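Local atomic coordinates of uracil-DNA glycosylase (PDB entry 5X3G), a protein that belongs to the uracil-DNA glycosylase family and folds as a single alpha/beta domain around a four-stranded parallel sheet flanked by helices. Residues L147-Q151 with M152-R156; E157-R161 with S162-L166. One frame throughout, in Å; residues are numbered along the deposited sequence.

Contact 1. Residues L147-Q151 with M152-R156; sequences LLVSQ and MRELR
Glu154 reaches back over the start of its own helix and receives two backbone N-H groups on one carboxylate oxygen. Ser150 N meets Glu154 OE1 at 2.8 Å, nearly along the C-O axis and close to straight (159°). Gln151 N, at 3.1 Å, reaches the same Glu154 OE1 from well above the carboxylate plane. The side chain gets there because CG stands anti to the carbonyl carbon (chi1 -49°) and the chain then runs out extended. A water that donates to Glu154 OE2 at 2.7 Å also bonds Ser150 OG. Gln151 is the N-cap, so the bond from its N to Glu154 is one half of a capping box; the other half is missing, since the Gln151 amide turns elsewhere. Its OE1 takes a bond from a second water, which in turn accepts from Arg153 N at 3.0 Å, while its NE2 is held by Glu99. Gln151 O begins the helical bonding, accepting from Leu155 N at 3.2 Å and weakly from Glu154 N. Val149 CG1 packs 3.8 Å from Glu154 CB, the two side chains running past each other in opposite directions. Further out, backbone bonds from Val149 to Leu252 and from Ser150 to Ile100 position the loop.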
ATOM      1  N   LEU A 147       3.580 -17.183 -17.535  1.00 32.37           N
ATOM      2  CA  LEU A 147       2.910 -15.911 -17.776  1.00 30.53           C
ATOM      3  C   LEU A 147       2.818 -15.038 -16.533  1.00 30.49           C
ATOM      4  O   LEU A 147       2.464 -13.859 -16.648  1.00 28.12           O
ATOM      5  CB  LEU A 147       1.494 -16.143 -18.318  1.00 33.23           C
ATOM      6  CG  LEU A 147       1.319 -16.996 -19.579  1.00 34.33           C
ATOM      7  CD1 LEU A 147      -0.143 -17.050 -19.988  1.00 41.94           C
ATOM      8  CD2 LEU A 147       2.172 -16.464 -20.712  1.00 30.05           C
ATOM      9  N   LEU A 148       3.123 -15.578 -15.360  1.00 25.27           N
ATOM     10  CA  LEU A 148       2.900 -14.870 -14.111  1.00 26.29           C
ATOM     11  C   LEU A 148       4.138 -14.087 -13.691  1.00 28.28           C
ATOM     12  O   LEU A 148       5.257 -14.360 -14.132  1.00 27.72           O
ATOM     13  CB  LEU A 148       2.504 -15.846 -13.004  1.00 30.29           C
ATOM     14  CG  LEU A 148       1.306 -16.748 -13.307  1.00 23.14           C
ATOM     15  CD1 LEU A 148       0.977 -17.632 -12.109  1.00 25.68           C
ATOM     16  CD2 LEU A 148       0.107 -15.918 -13.724  1.00 22.34           C
ATOM     17  N   VAL A 149       3.919 -13.097 -12.820  1.00 25.81           N
ATOM     18  CA  VAL A 149       5.035 -12.339 -12.272  1.00 24.38           C
ATOM     19  C   VAL A 149       5.988 -13.282 -11.543  1.00 25.88           C
ATOM     20  O   VAL A 149       5.619 -14.380 -11.104  1.00 28.88           O
ATOM     21  CB  VAL A 149       4.554 -11.225 -11.329  1.00 32.48           C
ATOM     22  CG1 VAL A 149       3.726 -10.199 -12.085  1.00 34.67           C
ATOM     23  CG2 VAL A 149       3.763 -11.811 -10.169  1.00 25.55           C
ATOM     24  N   SER A 150       7.238 -12.844 -11.420  1.00 28.53           N
ATOM     25  CA  SER A 150       8.233 -13.566 -10.644  1.00 26.49           C
ATOM     26  C   SER A 150       8.785 -12.765  -9.475  1.00 28.24           C
ATOM     27  O   SER A 150       9.464 -13.345  -8.623  1.00 34.01           O
ATOM     28  CB  SER A 150       9.404 -14.004 -11.539  1.00 33.63           C
ATOM     29  OG  SER A 150      10.211 -12.896 -11.901  1.00 35.05           O
ATOM     30  N   GLN A 151       8.509 -11.465  -9.403  1.00 24.00           N
ATOM     31  CA  GLN A 151       9.111 -10.587  -8.411  1.00 31.13           C
ATOM     32  C   GLN A 151       8.034  -9.748  -7.733  1.00 31.54           C
ATOM     33  O   GLN A 151       7.067  -9.323  -8.369  1.00 30.89           O
ATOM     34  CB  GLN A 151      10.169  -9.677  -9.063  1.00 28.41           C
ATOM     35  CG  GLN A 151      11.427 -10.413  -9.505  1.00 31.88           C
ATOM     36  CD  GLN A 151      12.313 -10.795  -8.336  1.00 38.94           C
ATOM     37  OE1 GLN A 151      12.535  -9.998  -7.425  1.00 40.03           O
ATOM     38  NE2 GLN A 151      12.813 -12.023  -8.351  1.00 40.54           N
HETATM   39  N   MSE A 152       8.208  -9.522  -6.431  1.00 26.01           N
HETATM   40  CA  MSE A 152       7.304  -8.671  -5.656  1.00 32.25           C
HETATM   41  C   MSE A 152       7.281  -7.251  -6.216  1.00 26.16           C
HETATM   42  O   MSE A 152       6.247  -6.573  -6.184  1.00 28.88           O
HETATM   43  CB  MSE A 152       7.722  -8.678  -4.181  1.00 28.73           C
HETATM   44  CG  MSE A 152       7.074  -7.628  -3.304  1.00 30.06           C
HETATM   45 SE   MSE A 152       5.168  -7.938  -3.058  1.00 43.19          SE
HETATM   46  CE  MSE A 152       5.245  -9.503  -1.898  1.00 37.55           C
ATOM     47  N   ARG A 153       8.431  -6.813  -6.738  1.00 24.74           N
ATOM     48  CA  ARG A 153       8.487  -5.536  -7.441  1.00 29.26           C
ATOM     49  C   ARG A 153       7.433  -5.469  -8.539  1.00 26.11           C
ATOM     50  O   ARG A 153       6.769  -4.440  -8.713  1.00 25.96           O
ATOM     51  CB  ARG A 153       9.879  -5.314  -8.036  1.00 29.62           C
ATOM     52  CG  ARG A 153      10.068  -3.927  -8.644  1.00 47.81           C
ATOM     53  CD  ARG A 153      11.032  -3.909  -9.832  1.00 37.95           C
ATOM     54  NE  ARG A 153      11.988  -5.013  -9.835  1.00 56.29           N
ATOM     55  CZ  ARG A 153      12.068  -5.931 -10.795  1.00 51.92           C
ATOM     56  NH1 ARG A 153      11.248  -5.880 -11.837  1.00 52.08           N
ATOM     57  NH2 ARG A 153      12.972  -6.899 -10.716  1.00 49.38           N
ATOM     58  N   GLU A 154       7.257  -6.567  -9.281  1.00 25.92           N
ATOM     59  CA  GLU A 154       6.308  -6.584 -10.391  1.00 25.72           C
ATOM     60  C   GLU A 154       4.864  -6.628  -9.907  1.00 25.85           C
ATOM     61  O   GLU A 154       3.970  -6.126 -10.597  1.00 25.86           O
ATOM     62  CB  GLU A 154       6.597  -7.773 -11.304  1.00 21.98           C
ATOM     63  CG  GLU A 154       8.058  -7.910 -11.694  1.00 29.72           C
ATOM     64  CD  GLU A 154       8.332  -9.173 -12.483  1.00 34.13           C
ATOM     65  OE1 GLU A 154       7.784 -10.234 -12.119  1.00 32.30           O
ATOM     66  OE2 GLU A 154       9.092  -9.106 -13.472  1.00 44.30           O
ATOM     67  N   LEU A 155       4.610  -7.240  -8.747  1.00 26.96           N
ATOM     68  CA  LEU A 155       3.274  -7.176  -8.161  1.00 20.21           C
ATOM     69  C   LEU A 155       2.933  -5.752  -7.739  1.00 27.17           C
ATOM     70  O   LEU A 155       1.816  -5.276  -7.976  1.00 21.99           O
ATOM     71  CB  LEU A 155       3.174  -8.134  -6.972  1.00 30.46           C
ATOM     72  CG  LEU A 155       1.904  -8.101  -6.115  1.00 27.48           C
ATOM     73  CD1 LEU A 155       0.671  -8.327  -6.973  1.00 22.47           C
ATOM     74  CD2 LEU A 155       1.976  -9.138  -5.001  1.00 29.30           C
ATOM     75  N   ARG A 156       3.885  -5.058  -7.111  1.00 24.78           N
ATOM     76  CA  ARG A 156       3.714  -3.636  -6.821  1.00 24.44           C
ATOM     77  C   ARG A 156       3.433  -2.844  -8.097  1.00 28.70           C
ATOM     78  O   ARG A 156       2.477  -2.055  -8.164  1.00 23.70           O
ATOM     79  CB  ARG A 156       4.967  -3.122  -6.106  1.00 22.38           C
ATOM     80  CG  ARG A 156       4.905  -1.703  -5.569  1.00 21.35           C
ATOM     81  CD  ARG A 156       5.435  -0.712  -6.592  1.00 24.37           C
ATOM     82  NE  ARG A 156       6.884  -0.823  -6.750  1.00 29.99           N
ATOM     83  CZ  ARG A 156       7.574  -0.246  -7.728  1.00 35.60           C
ATOM     84  NH1 ARG A 156       8.890  -0.404  -7.796  1.00 49.37           N
ATOM     85  NH2 ARG A 156       6.950   0.488  -8.638  1.00 27.79           N
TER
HETATM   86  O   HOH W   1       9.557 -11.625 -14.294  1.00 39.92           O
HETATM   87  O   HOH W   2      11.225  -7.799  -6.331  1.00 35.48           O

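Contact 2. Residues E157-R161 with S162-L166; sequences ENFER and SGVLL
Phe159 and Val164 meet through both backbone and side chains where the helix stops. Val164 N donates to Phe159 O at 3.1 Å, and Gly163 N donates to Glu160 O at 2.9 Å, approaching from above the carbonyl plane. Together these bonds form a Schellman motif, with Gly163 at C-prime and its phi of 78° reversing the chain. Ser162 N still follows the helical pattern, bonding Asn158 O at 3.1 Å with a weak second bond to Phe159 O. Asn158 O also takes a bond from a water shared with Ser162 OG at 2.6 Å. Asn158 ND2 is held chiefly by the Leu251 carbonyl, while OD1 receives a weak bond from Arg161 NH1. Glu160 turns away to a salt bridge with Arg156. Apolar contact completes the motif, as Val164 CG1, anti to its backbone N (chi1 175°), comes within 4.0 Å of Phe159 CD1. Leu166 CD2 lies over one face of the Phe159 ring, toward its rim, and Leu166 CD1 is 4.1 Å from Phe159 CB. The axis of 157-161 runs at 131° to that of 164-166, turning the chain back into strand 164-168, outermost in the parallel sheet; Phe159, Val164 and Leu166 all reach Leu75 on adjoining strand 73-77.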
ATOM      1  N   GLU A 157       4.257  -3.056  -9.126  1.00 20.37           N
ATOM      2  CA  GLU A 157       4.074  -2.362 -10.397  1.00 33.24           C
ATOM      3  C   GLU A 157       2.703  -2.646 -10.994  1.00 28.84           C
ATOM      4  O   GLU A 157       2.095  -1.767 -11.611  1.00 32.51           O
ATOM      5  CB  GLU A 157       5.173  -2.770 -11.379  1.00 31.54           C
ATOM      6  CG  GLU A 157       6.551  -2.234 -11.036  1.00 30.62           C
ATOM      7  CD  GLU A 157       7.635  -2.812 -11.924  1.00 39.52           C
ATOM      8  OE1 GLU A 157       7.421  -3.899 -12.502  1.00 36.20           O
ATOM      9  OE2 GLU A 157       8.705  -2.179 -12.046  1.00 40.88           O
ATOM     10  N   ASN A 158       2.199  -3.871 -10.823  1.00 23.27           N
ATOM     11  CA  ASN A 158       0.877  -4.203 -11.345  1.00 23.66           C
ATOM     12  C   ASN A 158      -0.230  -3.544 -10.531  1.00 27.30           C
ATOM     13  O   ASN A 158      -1.264  -3.167 -11.094  1.00 24.20           O
ATOM     14  CB  ASN A 158       0.681  -5.718 -11.377  1.00 19.72           C
ATOM     15  CG  ASN A 158       1.483  -6.388 -12.474  1.00 31.81           C
ATOM     16  OD1 ASN A 158       2.014  -5.727 -13.370  1.00 30.32           O
ATOM     17  ND2 ASN A 158       1.559  -7.712 -12.419  1.00 28.92           N
ATOM     18  N   PHE A 159      -0.049  -3.419  -9.212  1.00 26.08           N
ATOM     19  CA  PHE A 159      -0.946  -2.576  -8.427  1.00 23.21           C
ATOM     20  C   PHE A 159      -1.029  -1.182  -9.028  1.00 27.69           C
ATOM     21  O   PHE A 159      -2.120  -0.630  -9.212  1.00 22.05           O
ATOM     22  CB  PHE A 159      -0.473  -2.481  -6.976  1.00 24.83           C
ATOM     23  CG  PHE A 159      -1.016  -3.551  -6.079  1.00 23.79           C
ATOM     24  CD1 PHE A 159      -2.372  -3.634  -5.814  1.00 18.20           C
ATOM     25  CD2 PHE A 159      -0.161  -4.450  -5.465  1.00 19.66           C
ATOM     26  CE1 PHE A 159      -2.868  -4.612  -4.973  1.00 26.57           C
ATOM     27  CE2 PHE A 159      -0.648  -5.426  -4.624  1.00 20.09           C
ATOM     28  CZ  PHE A 159      -2.006  -5.508  -4.375  1.00 22.88           C
ATOM     29  N   GLU A 160       0.131  -0.595  -9.341  1.00 23.53           N
ATOM     30  CA  GLU A 160       0.127   0.765  -9.871  1.00 29.54           C
ATOM     31  C   GLU A 160      -0.466   0.830 -11.276  1.00 25.81           C
ATOM     32  O   GLU A 160      -1.135   1.812 -11.616  1.00 31.38           O
ATOM     33  CB  GLU A 160       1.542   1.337  -9.841  1.00 27.42           C
ATOM     34  CG  GLU A 160       2.048   1.555  -8.421  1.00 29.60           C
ATOM     35  CD  GLU A 160       3.459   2.093  -8.363  1.00 35.71           C
ATOM     36  OE1 GLU A 160       4.312   1.605  -9.133  1.00 36.23           O
ATOM     37  OE2 GLU A 160       3.715   3.000  -7.541  1.00 31.73           O
ATOM     38  N   ARG A 161      -0.248  -0.203 -12.098  1.00 23.42           N
ATOM     39  CA  ARG A 161      -0.884  -0.252 -13.412  1.00 30.43           C
ATOM     40  C   ARG A 161      -2.398  -0.221 -13.295  1.00 31.19           C
ATOM     41  O   ARG A 161      -3.077   0.363 -14.149  1.00 25.09           O
ATOM     42  CB  ARG A 161      -0.452  -1.506 -14.175  1.00 33.78           C
ATOM     43  CG  ARG A 161       0.950  -1.468 -14.757  1.00 37.63           C
ATOM     44  CD  ARG A 161       1.173  -2.683 -15.642  1.00 46.39           C
ATOM     45  NE  ARG A 161       2.402  -2.602 -16.424  1.00 49.98           N
ATOM     46  CZ  ARG A 161       3.585  -3.034 -16.001  1.00 58.88           C
ATOM     47  NH1 ARG A 161       3.699  -3.572 -14.795  1.00 43.02           N
ATOM     48  NH2 ARG A 161       4.651  -2.928 -16.782  1.00 43.06           N
ATOM     49  N   SER A 162      -2.941  -0.843 -12.252  1.00 26.83           N
ATOM     50  CA  SER A 162      -4.372  -0.846 -11.998  1.00 23.62           C
ATOM     51  C   SER A 162      -4.840   0.403 -11.263  1.00 26.34           C
ATOM     52  O   SER A 162      -6.011   0.474 -10.878  1.00 28.11           O
ATOM     53  CB  SER A 162      -4.756  -2.100 -11.209  1.00 25.21           C
ATOM     54  OG  SER A 162      -4.486  -3.268 -11.970  1.00 31.69           O
ATOM     55  N   GLY A 163      -3.962   1.384 -11.067  1.00 26.03           N
ATOM     56  CA  GLY A 163      -4.367   2.649 -10.483  1.00 24.61           C
ATOM     57  C   GLY A 163      -4.535   2.626  -8.983  1.00 23.88           C
ATOM     58  O   GLY A 163      -5.328   3.402  -8.440  1.00 21.62           O
ATOM     59  N   VAL A 164      -3.804   1.763  -8.290  1.00 18.52           N
ATOM     60  CA  VAL A 164      -3.950   1.593  -6.851  1.00 19.35           C
ATOM     61  C   VAL A 164      -2.852   2.379  -6.153  1.00 20.69           C
ATOM     62  O   VAL A 164      -1.661   2.104  -6.339  1.00 18.36           O
ATOM     63  CB  VAL A 164      -3.911   0.110  -6.454  1.00 22.09           C
ATOM     64  CG1 VAL A 164      -3.930  -0.045  -4.934  1.00 23.96           C
ATOM     65  CG2 VAL A 164      -5.087  -0.619  -7.085  1.00 17.18           C
ATOM     66  N   LEU A 165      -3.258   3.368  -5.363  1.00 23.47           N
ATOM     67  CA  LEU A 165      -2.357   4.088  -4.473  1.00 22.97           C
ATOM     68  C   LEU A 165      -2.258   3.316  -3.164  1.00 28.73           C
ATOM     69  O   LEU A 165      -3.248   3.198  -2.432  1.00 23.97           O
ATOM     70  CB  LEU A 165      -2.862   5.511  -4.222  1.00 26.86           C
ATOM     71  CG  LEU A 165      -2.013   6.411  -3.317  1.00 24.76           C
ATOM     72  CD1 LEU A 165      -0.690   6.759  -3.974  1.00 21.76           C
ATOM     73  CD2 LEU A 165      -2.786   7.667  -2.955  1.00 31.87           C
ATOM     74  N   LEU A 166      -1.072   2.775  -2.885  1.00 21.93           N
ATOM     75  CA  LEU A 166      -0.842   1.951  -1.699  1.00 23.75           C
ATOM     76  C   LEU A 166      -0.464   2.870  -0.544  1.00 23.18           C
ATOM     77  O   LEU A 166       0.710   3.159  -0.309  1.00 19.39           O
ATOM     78  CB  LEU A 166       0.234   0.914  -1.987  1.00 18.36           C
ATOM     79  CG  LEU A 166      -0.115  -0.062  -3.110  1.00 19.29           C
ATOM     80  CD1 LEU A 166       1.136  -0.766  -3.627  1.00 21.62           C
ATOM     81  CD2 LEU A 166      -1.143  -1.077  -2.631  1.00 21.59           C
TER
HETATM   82  O   HOH W   3      -2.637  -4.854 -12.868  1.00 39.19           O

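The two contacts illustrate how one helix is finished at both ends. Coming from the loop after helix 137-141, the chain enters helix 152-161 through contact 1 and leaves it through contact 2, which turns it into strand 164-168. They are in series, neither nested nor crossed, with centres about 12 Å apart. Each closes a short local turn, and the helix between carries the chain from the outlying loop to the sheet edge. They also touch directly, Val149 CG1 packing 3.3 Å from Asn158 ND2. The C-terminal segment runs past both contacts and ties them together a second time.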